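Local coordinates for protein putative glucarate dehydratase (Pseudomonas fluorescens, PDB 4IT1) that probably catalyses the magnesium-dependent dehydration of D-glucarate to 5-dehydro-4-deoxy-D-glucarate, as a member of the mandelate racemase/muconate lactonizing enzyme family, at residues L250-S253 and I254-A257; H223-A226 and C227-L231; S113-G116 and A117-A120; V429-M432 and Q433-P437; Q194-V197 and A198-A201. All coordinates share one frame; numbering follows the deposited sequence.

Contact 1 (L250-S253 and I254-A257); sequences LETS and IRMA
T252 and M256, one turn apart, form the tight side of this stretch of alpha-helix. M256 N donates to T252 O at 2.8 Å, and a C=O...N angle of 166° puts the donor almost in line with the carbonyl. The two side chains run alongside each other, with T252 CG2 4.1 Å from M256 CG. Helix 221-234 covers this pair: P221 touches both residues, while E222 and V225 reach M256. The hydroxyl of T252 is engaged by the terminal carboxylate of F446 and by S249 OG. An apolar pair, L250 and I254, packs where helix 274-284 lies against the stretch. With CG opposite its backbone N (chi1 -178°), L250 lies alongside I254, its CG 4.1 Å from I254 CD1.

E251 and R255 make the exposed, looser side. Their backbones are joined by R255 N to E251 O at 3.0 Å, yet E251 OE2 and R255 NE are 6.8 Å apart, too far for a salt bridge. The guanidinium turns elsewhere, its NH1 forming a salt bridge with E222 of the preceding barrel helix. With i to i+4 bonds also at I254 and A257, this is the regular helix of a beta-alpha-beta crossover, linking strands 240-243 and 266-268 in the enolase-type barrel, where D243 and E268 bind magnesium.

Contact 2 (H223-A226 and C227-L231); sequences HEVA and CIKAL
V225 and K229 lie side by side on helix 221-234, the connecting helix of a beta-alpha-beta unit between strands 212-215 and 240-243 in the enolase-type barrel. The lysine can be followed outward. Its CB rests 3.5 Å from A226 O, and its CG comes within 3.4 Å of V225 O. The chain then bends at chi2 (-84°), which brings CE alongside the valine, 4.2 Å from V225 CG1. Beyond that the tip leaves the stretch: NZ forms a salt bridge with D263 and a hydrogen bond to L259 O, tying the helix to the end of helix 250-260 and the loop after it.

V225 O takes two amides, a straight bond from K229 N at 3.0 Å (N-H...O 167°) and a weak one from I228 N. On the buried side, E224 turns its carboxylate to the backbone amides of T218 and L219, in the loop following the strand that carries the predicted proton acceptor K215. H223, whose NE2 has a weak hydrogen bond to L191 O, meets C227 on another flank. There the thiol approaches the imidazole obliquely as a sulfur-aromatic contact, C227 SG standing 4.1 Å from the H223 ring centroid and 3.7 Å from H223 NE2.

Contact 3 (S113-G116 and A117-A120); sequences SLAG and AELA
S113 and E118 are joined by a side-chain hydrogen bond, S113 OG donating to E118 OE2 at 3.1 Å. The oxygen uses its anti lone pair, the one directed away from OE1. Chi1 of S113, 66°, sets the hydroxyl between its own backbone N and carbonyl carbon, from where OG reaches the carboxylate. The same OE2 also receives a weak bond from A125 N, so this oxygen has a second, weaker partner farther along the loop.

Water-mediated contact uses the other oxygen: a water donates to E118 OE1 at 2.8 Å and only weakly to A115 O.

The backbone bonds span three residues, consistent with the short 3-10 turn. A117 N reaches L114 O at 3.2 Å from well above the carbonyl plane, 51° out of it, and E118 N makes a weak bond to A115 O. E118 is the centre of an inverse gamma turn.

The remaining contacts are van der Waals approaches of side-chain carbons to backbone carbonyl oxygens: E118 CG lies 3.7 Å from L114 O, and L119 CG 3.9 Å from G116 O. The whole turn is a surface feature of the N-terminal domain, set in the loop between helices 95-107 and 128-148, and L119 reaches from it to S44 and to V429 of helix 428-433.

Contact 4 (V429-M432 and Q433-P437); sequences VRQM and QRYKP
M432 and Y435 form a Met-aromatic contact near the C-terminal end of the short helix 428-433, in the tail that follows the barrel. M432 SD is 5.2 Å from the Y435 ring centroid and lies obliquely to the ring. The same sulfur meets the aliphatic tip of K436, with CE 3.8 Å from SD, the two chains running in the same direction. On another side of the turn Q431 and R434 cross: R434 CD is 3.7 Å from Q431 NE2, with amide and guanidinium planes 25° apart. With Q431 CG opposite the backbone N (chi1 -171°), a bend at chi2 (61°) brings the amide back beside R434 CD.

Farther out, a water accepts from Q431 NE2 at 3.1 Å. V178 N donates to the phenol OH of Y435, whose ring meets that of Y174. L41 and W439 touch M432, I46 and E48 touch Q431, and Q433 NE2 donates to W439 O.

At the centre, M432 O holds the turn together by accepting two amides: Y435 N at 3.0 Å from above the carbonyl plane, and K436 N, also at 3.0 Å, nearly in line with the C=O bond.

Contact 5 (Q194-V197 and A198-A201); sequences QQIV and AQAA
I196 O accepts the amide of A200 at 2.9 Å, with an N-H...O angle of 162° and the donor nearly in line with the carbonyl. Q199 N donates to Q195 O at 3.0 Å. That bond is more bent (N-H...O 135°), and its donor stands above the carbonyl plane. The next rung is straighter: A201 N meets V197 O at 2.9 Å. Together with the bond from A198 N to Q194 O, these make an unbroken i to i+4 ladder of alpha-helix.

The main side-chain meeting is between I196 and Q199, which lie alongside each other, the isoleucine CD1 3.9 Å from Q199 NE2. With chi1 at -175° the glutamine sends CG away from its backbone N, and its extended chain carries NE2 beside I196 CD1. Both atoms of this buried amide, OE1 and NE2, are hydrogen-bonded outside the stretch, NE2 to F171 O. Q195, on a partly exposed flank, is gripped near the helix start, OE1 accepting from L191 N and NE2 donating to E189 OE2. A198 keeps its methyl close to the helix backbone, CB 3.4 Å from Q194 O.

Helix 193-207 packs against strand 163-170 and helix 221-234 of the barrel. I196, Q199 and A200 rest on L170 of the strand, while I196 and A200 pack against L231, and V197 against A230 and A234, of helix 221-234.

From the N terminus, contact 3 comes first, then contacts 5, 2, 1 and 4. Each closes only a local turn, and all five follow in series, none nested within or crossing another. Contacts 5, 2 and 1 lie on successive barrel helices. L231 CD2 packs 3.8 Å from A200 CB between contacts 5 and 2, and V225 CG2 lies 3.5 Å from M256 SD between contacts 2 and 1, so a chain of side chains connects three outer helices. Contacts 3 and 4 form a separate pair: L119 CD1 and V429 CG2, 4.0 Å apart, join the N-terminal domain loop to the C-terminal tail. Contacts 1 and 3 do not touch, their nearest atoms being about 17 Å apart.

Contact 1 (L250-S253 and I254-A257)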
loop_
_atom_site.group_PDB
_atom_site.type_symbol
_atom_site.label_atom_id
_atom_site.label_comp_id
_atom_site.label_asym_id
_atom_site.label_seq_id
_atom_site.Cartn_x
_atom_site.Cartn_y
_atom_site.Cartn_z
ATOM N N LEU A 250 -17.310 -19.157 23.256
ATOM C CA LEU A 250 -17.082 -17.958 24.036
ATOM C C LEU A 250 -16.874 -18.276 25.533
ATOM O O LEU A 250 -15.906 -17.797 26.135
ATOM C CB LEU A 250 -18.249 -16.995 23.820
ATOM C CG LEU A 250 -18.265 -15.621 24.478
ATOM C CD1 LEU A 250 -17.058 -14.791 24.063
ATOM C CD2 LEU A 250 -19.576 -14.937 24.119
ATOM N N GLU A 251 -17.761 -19.096 26.107
ATOM C CA GLU A 251 -17.719 -19.439 27.542
ATOM C C GLU A 251 -16.452 -20.199 27.934
ATOM O O GLU A 251 -15.887 -19.964 29.006
ATOM C CB GLU A 251 -18.960 -20.236 27.970
ATOM C CG GLU A 251 -20.293 -19.488 27.885
ATOM C CD GLU A 251 -20.378 -18.249 28.772
ATOM O OE1 GLU A 251 -20.985 -17.248 28.329
ATOM O OE2 GLU A 251 -19.849 -18.266 29.907
ATOM N N THR A 252 -16.025 -21.106 27.057
ATOM C CA THR A 252 -14.788 -21.858 27.218
ATOM C C THR A 252 -13.587 -20.929 27.151
ATOM O O THR A 252 -12.715 -20.968 28.023
ATOM C CB THR A 252 -14.660 -22.950 26.136
ATOM O OG1 THR A 252 -15.667 -23.943 26.353
ATOM C CG2 THR A 252 -13.290 -23.622 26.175
ATOM N N SER A 253 -13.552 -20.100 26.112
ATOM C CA SER A 253 -12.505 -19.099 25.930
ATOM C C SER A 253 -12.345 -18.253 27.190
ATOM O O SER A 253 -11.228 -17.977 27.633
ATOM C CB SER A 253 -12.833 -18.201 24.728
ATOM O OG SER A 253 -12.560 -18.848 23.494
ATOM N N ILE A 254 -13.475 -17.852 27.762
ATOM C CA ILE A 254 -13.478 -17.072 28.985
ATOM C C ILE A 254 -12.923 -17.867 30.173
ATOM O O ILE A 254 -12.088 -17.344 30.911
ATOM C CB ILE A 254 -14.874 -16.486 29.271
ATOM C CG1 ILE A 254 -15.153 -15.350 28.279
ATOM C CG2 ILE A 254 -14.983 -15.984 30.712
ATOM C CD1 ILE A 254 -16.610 -14.953 28.184
ATOM N N ARG A 255 -13.367 -19.120 30.334
ATOM C CA ARG A 255 -12.901 -19.981 31.432
ATOM C C ARG A 255 -11.404 -20.250 31.348
ATOM O O ARG A 255 -10.719 -20.300 32.375
ATOM C CB ARG A 255 -13.668 -21.308 31.489
ATOM C CG ARG A 255 -15.107 -21.186 31.971
ATOM C CD ARG A 255 -15.689 -22.525 32.419
ATOM N NE ARG A 255 -15.764 -23.513 31.340
ATOM C CZ ARG A 255 -14.942 -24.553 31.203
ATOM N NH1 ARG A 255 -13.965 -24.764 32.079
ATOM N NH2 ARG A 255 -15.095 -25.390 30.182
ATOM N N MET A 256 -10.902 -20.409 30.125
ATOM C CA MET A 256 -9.478 -20.629 29.899
ATOM C C MET A 256 -8.648 -19.385 30.215
ATOM O O MET A 256 -7.603 -19.479 30.870
ATOM C CB MET A 256 -9.218 -21.114 28.473
ATOM C CG MET A 256 -9.838 -22.469 28.135
ATOM S SD MET A 256 -9.415 -23.854 29.224
ATOM C CE MET A 256 -10.810 -23.874 30.352
ATOM N N ALA A 257 -9.125 -18.227 29.760
ATOM C CA ALA A 257 -8.520 -16.936 30.094
ATOM C C ALA A 257 -8.316 -16.781 31.604
ATOM O O ALA A 257 -7.283 -16.282 32.042
ATOM C CB ALA A 257 -9.379 -15.799 29.568
#

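Contact 2 (H223-A226 and C227-L231)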
loop_
_atom_site.group_PDB
_atom_site.type_symbol
_atom_site.label_atom_id
_atom_site.label_comp_id
_atom_site.label_asym_id
_atom_site.label_seq_id
_atom_site.Cartn_x
_atom_site.Cartn_y
_atom_site.Cartn_z
ATOM N N HIS A 223 -6.379 -29.446 29.633
ATOM C CA HIS A 223 -5.117 -30.148 29.436
ATOM C C HIS A 223 -4.140 -29.261 28.692
ATOM O O HIS A 223 -2.952 -29.229 29.018
ATOM C CB HIS A 223 -5.306 -31.487 28.707
ATOM C CG HIS A 223 -4.020 -32.197 28.408
ATOM N ND1 HIS A 223 -3.361 -32.974 29.339
ATOM C CD2 HIS A 223 -3.260 -32.232 27.286
ATOM C CE1 HIS A 223 -2.255 -33.458 28.803
ATOM N NE2 HIS A 223 -2.170 -33.025 27.558
ATOM N N GLU A 224 -4.637 -28.529 27.702
ATOM C CA GLU A 224 -3.775 -27.661 26.908
ATOM C C GLU A 224 -3.265 -26.475 27.736
ATOM O O GLU A 224 -2.127 -26.049 27.558
ATOM C CB GLU A 224 -4.478 -27.199 25.625
ATOM C CG GLU A 224 -4.735 -28.319 24.621
ATOM C CD GLU A 224 -5.375 -27.841 23.320
ATOM O OE1 GLU A 224 -6.252 -26.947 23.355
ATOM O OE2 GLU A 224 -5.002 -28.366 22.252
ATOM N N VAL A 225 -4.106 -25.962 28.637
ATOM C CA VAL A 225 -3.723 -24.899 29.575
ATOM C C VAL A 225 -2.536 -25.356 30.431
ATOM O O VAL A 225 -1.537 -24.641 30.536
ATOM C CB VAL A 225 -4.913 -24.459 30.469
ATOM C CG1 VAL A 225 -4.445 -23.656 31.684
ATOM C CG2 VAL A 225 -5.902 -23.640 29.657
ATOM N N ALA A 226 -2.649 -26.551 31.013
ATOM C CA ALA A 226 -1.565 -27.168 31.788
ATOM C C ALA A 226 -0.255 -27.305 30.996
ATOM O O ALA A 226 0.835 -27.165 31.562
ATOM C CB ALA A 226 -2.006 -28.515 32.338
ATOM N N CYS A 227 -0.364 -27.558 29.692
ATOM C CA CYS A 227 0.817 -27.634 28.828
ATOM C C CYS A 227 1.474 -26.270 28.630
ATOM O O CYS A 227 2.692 -26.182 28.442
ATOM C CB CYS A 227 0.476 -28.266 27.478
ATOM S SG CYS A 227 -0.079 -29.987 27.605
ATOM N N ILE A 228 0.673 -25.211 28.673
ATOM C CA ILE A 228 1.216 -23.856 28.605
ATOM C C ILE A 228 1.953 -23.504 29.898
ATOM O O ILE A 228 3.063 -22.978 29.850
ATOM C CB ILE A 228 0.127 -22.814 28.281
ATOM C CG1 ILE A 228 -0.222 -22.878 26.797
ATOM C CG2 ILE A 228 0.588 -21.403 28.626
ATOM C CD1 ILE A 228 -1.665 -22.526 26.527
ATOM N N LYS A 229 1.333 -23.805 31.039
ATOM C CA LYS A 229 1.962 -23.629 32.353
ATOM C C LYS A 229 3.350 -24.270 32.374
ATOM O O LYS A 229 4.342 -23.616 32.723
ATOM C CB LYS A 229 1.103 -24.244 33.466
ATOM C CG LYS A 229 -0.325 -23.729 33.559
ATOM C CD LYS A 229 -0.426 -22.437 34.347
ATOM C CE LYS A 229 -1.878 -22.037 34.524
ATOM N NZ LYS A 229 -1.992 -20.580 34.800
ATOM N N ALA A 230 3.409 -25.543 31.981
ATOM C CA ALA A 230 4.656 -26.297 31.949
ATOM C C ALA A 230 5.696 -25.649 31.026
ATOM O O ALA A 230 6.888 -25.633 31.346
ATOM C CB ALA A 230 4.391 -27.740 31.546
ATOM N N LEU A 231 5.243 -25.107 29.896
ATOM C CA LEU A 231 6.115 -24.361 28.987
ATOM C C LEU A 231 6.626 -23.043 29.586
ATOM O O LEU A 231 7.767 -22.647 29.331
ATOM C CB LEU A 231 5.403 -24.072 27.665
ATOM C CG LEU A 231 5.366 -25.172 26.606
ATOM C CD1 LEU A 231 4.286 -24.864 25.579
ATOM C CD2 LEU A 231 6.721 -25.317 25.934
#

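Contact 3 (S113-G116 and A117-A120)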
loop_
_atom_site.group_PDB
_atom_site.type_symbol
_atom_site.label_atom_id
_atom_site.label_comp_id
_atom_site.label_asym_id
_atom_site.label_seq_id
_atom_site.Cartn_x
_atom_site.Cartn_y
_atom_site.Cartn_z
ATOM N N SER A 113 -15.693 -26.294 -5.333
ATOM C CA SER A 113 -15.408 -26.631 -3.938
ATOM C C SER A 113 -16.616 -26.303 -3.071
ATOM O O SER A 113 -17.274 -25.279 -3.265
ATOM C CB SER A 113 -14.160 -25.904 -3.412
ATOM O OG SER A 113 -14.356 -24.501 -3.344
ATOM N N LEU A 114 -16.914 -27.189 -2.128
ATOM C CA LEU A 114 -17.971 -26.949 -1.168
ATOM C C LEU A 114 -17.440 -26.087 -0.022
ATOM O O LEU A 114 -16.334 -26.315 0.486
ATOM C CB LEU A 114 -18.543 -28.271 -0.654
ATOM C CG LEU A 114 -19.238 -29.194 -1.667
ATOM C CD1 LEU A 114 -19.812 -30.412 -0.957
ATOM C CD2 LEU A 114 -20.339 -28.467 -2.426
ATOM N N ALA A 115 -18.246 -25.111 0.381
ATOM C CA ALA A 115 -17.832 -24.081 1.330
ATOM C C ALA A 115 -17.572 -24.617 2.740
ATOM O O ALA A 115 -16.755 -24.068 3.478
ATOM C CB ALA A 115 -18.854 -22.952 1.358
ATOM N N GLY A 116 -18.257 -25.694 3.101
ATOM C CA GLY A 116 -18.093 -26.299 4.416
ATOM C C GLY A 116 -16.712 -26.891 4.613
ATOM O O GLY A 116 -16.235 -26.991 5.742
ATOM N N ALA A 117 -16.068 -27.270 3.509
ATOM C CA ALA A 117 -14.761 -27.942 3.547
ATOM C C ALA A 117 -13.554 -27.011 3.332
ATOM O O ALA A 117 -12.413 -27.476 3.200
ATOM C CB ALA A 117 -14.737 -29.071 2.532
ATOM N N GLU A 118 -13.809 -25.708 3.284
ATOM C CA GLU A 118 -12.746 -24.726 3.122
ATOM C C GLU A 118 -12.181 -24.342 4.494
ATOM O O GLU A 118 -12.545 -23.310 5.063
ATOM C CB GLU A 118 -13.271 -23.505 2.381
ATOM C CG GLU A 118 -13.692 -23.776 0.944
ATOM C CD GLU A 118 -14.404 -22.592 0.298
ATOM O OE1 GLU A 118 -14.839 -21.672 1.032
ATOM O OE2 GLU A 118 -14.537 -22.586 -0.947
ATOM N N LEU A 119 -11.281 -25.180 5.009
ATOM C CA LEU A 119 -10.845 -25.095 6.400
ATOM C C LEU A 119 -9.380 -24.691 6.582
ATOM O O LEU A 119 -8.980 -24.255 7.668
ATOM C CB LEU A 119 -11.110 -26.429 7.104
ATOM C CG LEU A 119 -12.583 -26.854 7.165
ATOM C CD1 LEU A 119 -12.709 -28.349 7.405
ATOM C CD2 LEU A 119 -13.327 -26.067 8.237
ATOM N N ALA A 120 -8.590 -24.840 5.523
ATOM C CA ALA A 120 -7.163 -24.550 5.571
ATOM C C ALA A 120 -6.875 -23.130 5.070
ATOM O O ALA A 120 -7.639 -22.593 4.267
ATOM C CB ALA A 120 -6.392 -25.583 4.752
HETATM O O HOH W 1 -16.039 -20.648 3.308
#

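Contact 4 (V429-M432 and Q433-P437)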
loop_
_atom_site.group_PDB
_atom_site.type_symbol
_atom_site.label_atom_id
_atom_site.label_comp_id
_atom_site.label_asym_id
_atom_site.label_seq_id
_atom_site.Cartn_x
_atom_site.Cartn_y
_atom_site.Cartn_z
ATOM N N VAL A 429 -9.795 -33.936 7.872
ATOM C CA VAL A 429 -11.033 -34.495 8.413
ATOM C C VAL A 429 -11.185 -35.961 8.006
ATOM O O VAL A 429 -11.384 -36.818 8.869
ATOM C CB VAL A 429 -12.290 -33.689 7.996
ATOM C CG1 VAL A 429 -13.517 -34.213 8.728
ATOM C CG2 VAL A 429 -12.108 -32.205 8.273
ATOM N N ARG A 430 -11.099 -36.248 6.703
ATOM C CA ARG A 430 -11.081 -37.643 6.251
ATOM C C ARG A 430 -9.966 -38.412 6.957
ATOM O O ARG A 430 -10.183 -39.513 7.475
ATOM C CB ARG A 430 -10.910 -37.748 4.736
ATOM C CG ARG A 430 -11.211 -39.149 4.212
ATOM C CD ARG A 430 -11.574 -39.177 2.729
ATOM N NE ARG A 430 -12.762 -38.378 2.380
ATOM C CZ ARG A 430 -13.995 -38.584 2.847
ATOM N NH1 ARG A 430 -14.986 -37.799 2.455
ATOM N NH2 ARG A 430 -14.244 -39.553 3.723
ATOM N N GLN A 431 -8.781 -37.804 7.001
ATOM C CA GLN A 431 -7.625 -38.448 7.602
ATOM C C GLN A 431 -7.893 -38.831 9.045
ATOM O O GLN A 431 -7.590 -39.951 9.444
ATOM C CB GLN A 431 -6.378 -37.564 7.475
ATOM C CG GLN A 431 -5.072 -38.241 7.884
ATOM C CD GLN A 431 -4.735 -39.474 7.053
ATOM O OE1 GLN A 431 -5.025 -39.545 5.853
ATOM N NE2 GLN A 431 -4.111 -40.452 7.692
ATOM N N MET A 432 -8.488 -37.927 9.826
ATOM C CA MET A 432 -8.819 -38.262 11.218
ATOM C C MET A 432 -9.821 -39.415 11.306
ATOM O O MET A 432 -9.839 -40.144 12.309
ATOM C CB MET A 432 -9.312 -37.036 12.005
ATOM C CG MET A 432 -9.600 -37.284 13.487
ATOM S SD MET A 432 -8.249 -37.957 14.505
ATOM C CE MET A 432 -7.357 -36.467 14.889
ATOM N N GLN A 433 -10.640 -39.587 10.261
ATOM C CA GLN A 433 -11.686 -40.616 10.270
ATOM C C GLN A 433 -11.103 -42.036 10.268
ATOM O O GLN A 433 -11.786 -42.992 10.628
ATOM C CB GLN A 433 -12.707 -40.397 9.134
ATOM C CG GLN A 433 -13.783 -39.375 9.499
ATOM C CD GLN A 433 -14.630 -38.880 8.331
ATOM O OE1 GLN A 433 -14.450 -39.278 7.180
ATOM N NE2 GLN A 433 -15.561 -37.981 8.636
ATOM N N ARG A 434 -9.828 -42.156 9.902
ATOM C CA ARG A 434 -9.138 -43.447 9.927
ATOM C C ARG A 434 -8.771 -43.895 11.341
ATOM O O ARG A 434 -8.555 -45.084 11.583
ATOM C CB ARG A 434 -7.920 -43.427 9.012
ATOM C CG ARG A 434 -8.254 -43.189 7.546
ATOM C CD ARG A 434 -7.128 -42.435 6.872
ATOM N NE ARG A 434 -6.827 -42.946 5.537
ATOM C CZ ARG A 434 -5.869 -43.832 5.263
ATOM N NH1 ARG A 434 -5.102 -44.326 6.230
ATOM N NH2 ARG A 434 -5.678 -44.232 4.012
ATOM N N TYR A 435 -8.728 -42.952 12.278
ATOM C CA TYR A 435 -8.434 -43.268 13.682
ATOM C C TYR A 435 -9.721 -43.313 14.488
ATOM O O TYR A 435 -9.887 -44.154 15.374
ATOM C CB TYR A 435 -7.504 -42.218 14.311
ATOM C CG TYR A 435 -6.197 -41.975 13.585
ATOM C CD1 TYR A 435 -6.150 -41.185 12.433
ATOM C CD2 TYR A 435 -4.998 -42.508 14.070
ATOM C CE1 TYR A 435 -4.954 -40.951 11.771
ATOM C CE2 TYR A 435 -3.795 -42.282 13.413
ATOM C CZ TYR A 435 -3.777 -41.502 12.270
ATOM O OH TYR A 435 -2.582 -41.270 11.623
ATOM N N LYS A 436 -10.615 -42.369 14.201
ATOM C CA LYS A 436 -11.885 -42.277 14.904
ATOM C C LYS A 436 -12.961 -42.254 13.827
ATOM O O LYS A 436 -13.186 -41.218 13.197
ATOM C CB LYS A 436 -11.944 -41.022 15.787
ATOM C CG LYS A 436 -10.674 -40.737 16.587
ATOM C CD LYS A 436 -10.834 -39.559 17.540
ATOM C CE LYS A 436 -9.472 -39.007 17.944
ATOM N NZ LYS A 436 -9.504 -38.246 19.225
ATOM N N PRO A 437 -13.612 -43.409 13.589
ATOM C CA PRO A 437 -14.545 -43.525 12.459
ATOM C C PRO A 437 -15.720 -42.541 12.546
ATOM O O PRO A 437 -16.164 -42.048 11.515
ATOM C CB PRO A 437 -15.020 -44.986 12.528
ATOM C CG PRO A 437 -14.774 -45.404 13.945
ATOM C CD PRO A 437 -13.548 -44.649 14.388
HETATM O O HOH W 2 -2.322 -39.456 10.067
#

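Contact 5 (Q194-V197 and A198-A201)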
loop_
_atom_site.group_PDB
_atom_site.type_symbol
_atom_site.label_atom_id
_atom_site.label_comp_id
_atom_site.label_asym_id
_atom_site.label_seq_id
_atom_site.Cartn_x
_atom_site.Cartn_y
_atom_site.Cartn_z
ATOM N N GLN A 194 5.054 -32.904 29.409
ATOM C CA GLN A 194 6.422 -33.410 29.315
ATOM C C GLN A 194 6.916 -33.519 27.869
ATOM O O GLN A 194 8.010 -33.056 27.542
ATOM C CB GLN A 194 6.516 -34.764 30.015
ATOM C CG GLN A 194 7.931 -35.270 30.232
ATOM C CD GLN A 194 7.991 -36.398 31.243
ATOM O OE1 GLN A 194 7.325 -36.358 32.279
ATOM N NE2 GLN A 194 8.799 -37.411 30.951
ATOM N N GLN A 195 6.094 -34.109 27.008
ATOM C CA GLN A 195 6.474 -34.366 25.616
ATOM C C GLN A 195 6.487 -33.090 24.779
ATOM O O GLN A 195 7.252 -32.978 23.815
ATOM C CB GLN A 195 5.526 -35.393 24.991
ATOM C CG GLN A 195 5.554 -36.761 25.654
ATOM C CD GLN A 195 4.280 -37.562 25.433
ATOM O OE1 GLN A 195 3.176 -37.014 25.385
ATOM N NE2 GLN A 195 4.427 -38.873 25.317
ATOM N N ILE A 196 5.625 -32.142 25.148
ATOM C CA ILE A 196 5.566 -30.835 24.482
ATOM C C ILE A 196 6.762 -29.963 24.876
ATOM O O ILE A 196 7.434 -29.396 24.006
ATOM C CB ILE A 196 4.200 -30.122 24.715
ATOM C CG1 ILE A 196 3.206 -30.493 23.604
ATOM C CG2 ILE A 196 4.345 -28.605 24.756
ATOM C CD1 ILE A 196 3.581 -29.990 22.218
ATOM N N VAL A 197 7.027 -29.884 26.184
ATOM C CA VAL A 197 8.206 -29.186 26.715
ATOM C C VAL A 197 9.461 -29.678 25.995
ATOM O O VAL A 197 10.243 -28.881 25.468
ATOM C CB VAL A 197 8.330 -29.363 28.249
ATOM C CG1 VAL A 197 9.730 -29.009 28.739
ATOM C CG2 VAL A 197 7.288 -28.515 28.971
ATOM N N ALA A 198 9.609 -31.000 25.944
ATOM C CA ALA A 198 10.692 -31.658 25.223
ATOM C C ALA A 198 10.722 -31.287 23.737
ATOM O O ALA A 198 11.798 -31.097 23.168
ATOM C CB ALA A 198 10.581 -33.162 25.393
ATOM N N GLN A 199 9.548 -31.179 23.116
ATOM C CA GLN A 199 9.467 -30.845 21.691
ATOM C C GLN A 199 9.966 -29.418 21.429
ATOM O O GLN A 199 10.673 -29.161 20.447
ATOM C CB GLN A 199 8.035 -31.031 21.164
ATOM C CG GLN A 199 7.894 -30.807 19.662
ATOM C CD GLN A 199 6.450 -30.639 19.209
ATOM O OE1 GLN A 199 6.064 -29.583 18.697
ATOM N NE2 GLN A 199 5.645 -31.681 19.390
ATOM N N ALA A 200 9.589 -28.497 22.315
ATOM C CA ALA A 200 10.050 -27.108 22.242
ATOM C C ALA A 200 11.559 -27.022 22.450
ATOM O O ALA A 200 12.268 -26.384 21.662
ATOM C CB ALA A 200 9.319 -26.245 23.262
ATOM N N ALA A 201 12.035 -27.676 23.509
ATOM C CA ALA A 201 13.465 -27.753 23.806
ATOM C C ALA A 201 14.257 -28.138 22.561
ATOM O O ALA A 201 15.235 -27.470 22.216
ATOM C CB ALA A 201 13.728 -28.733 24.940
#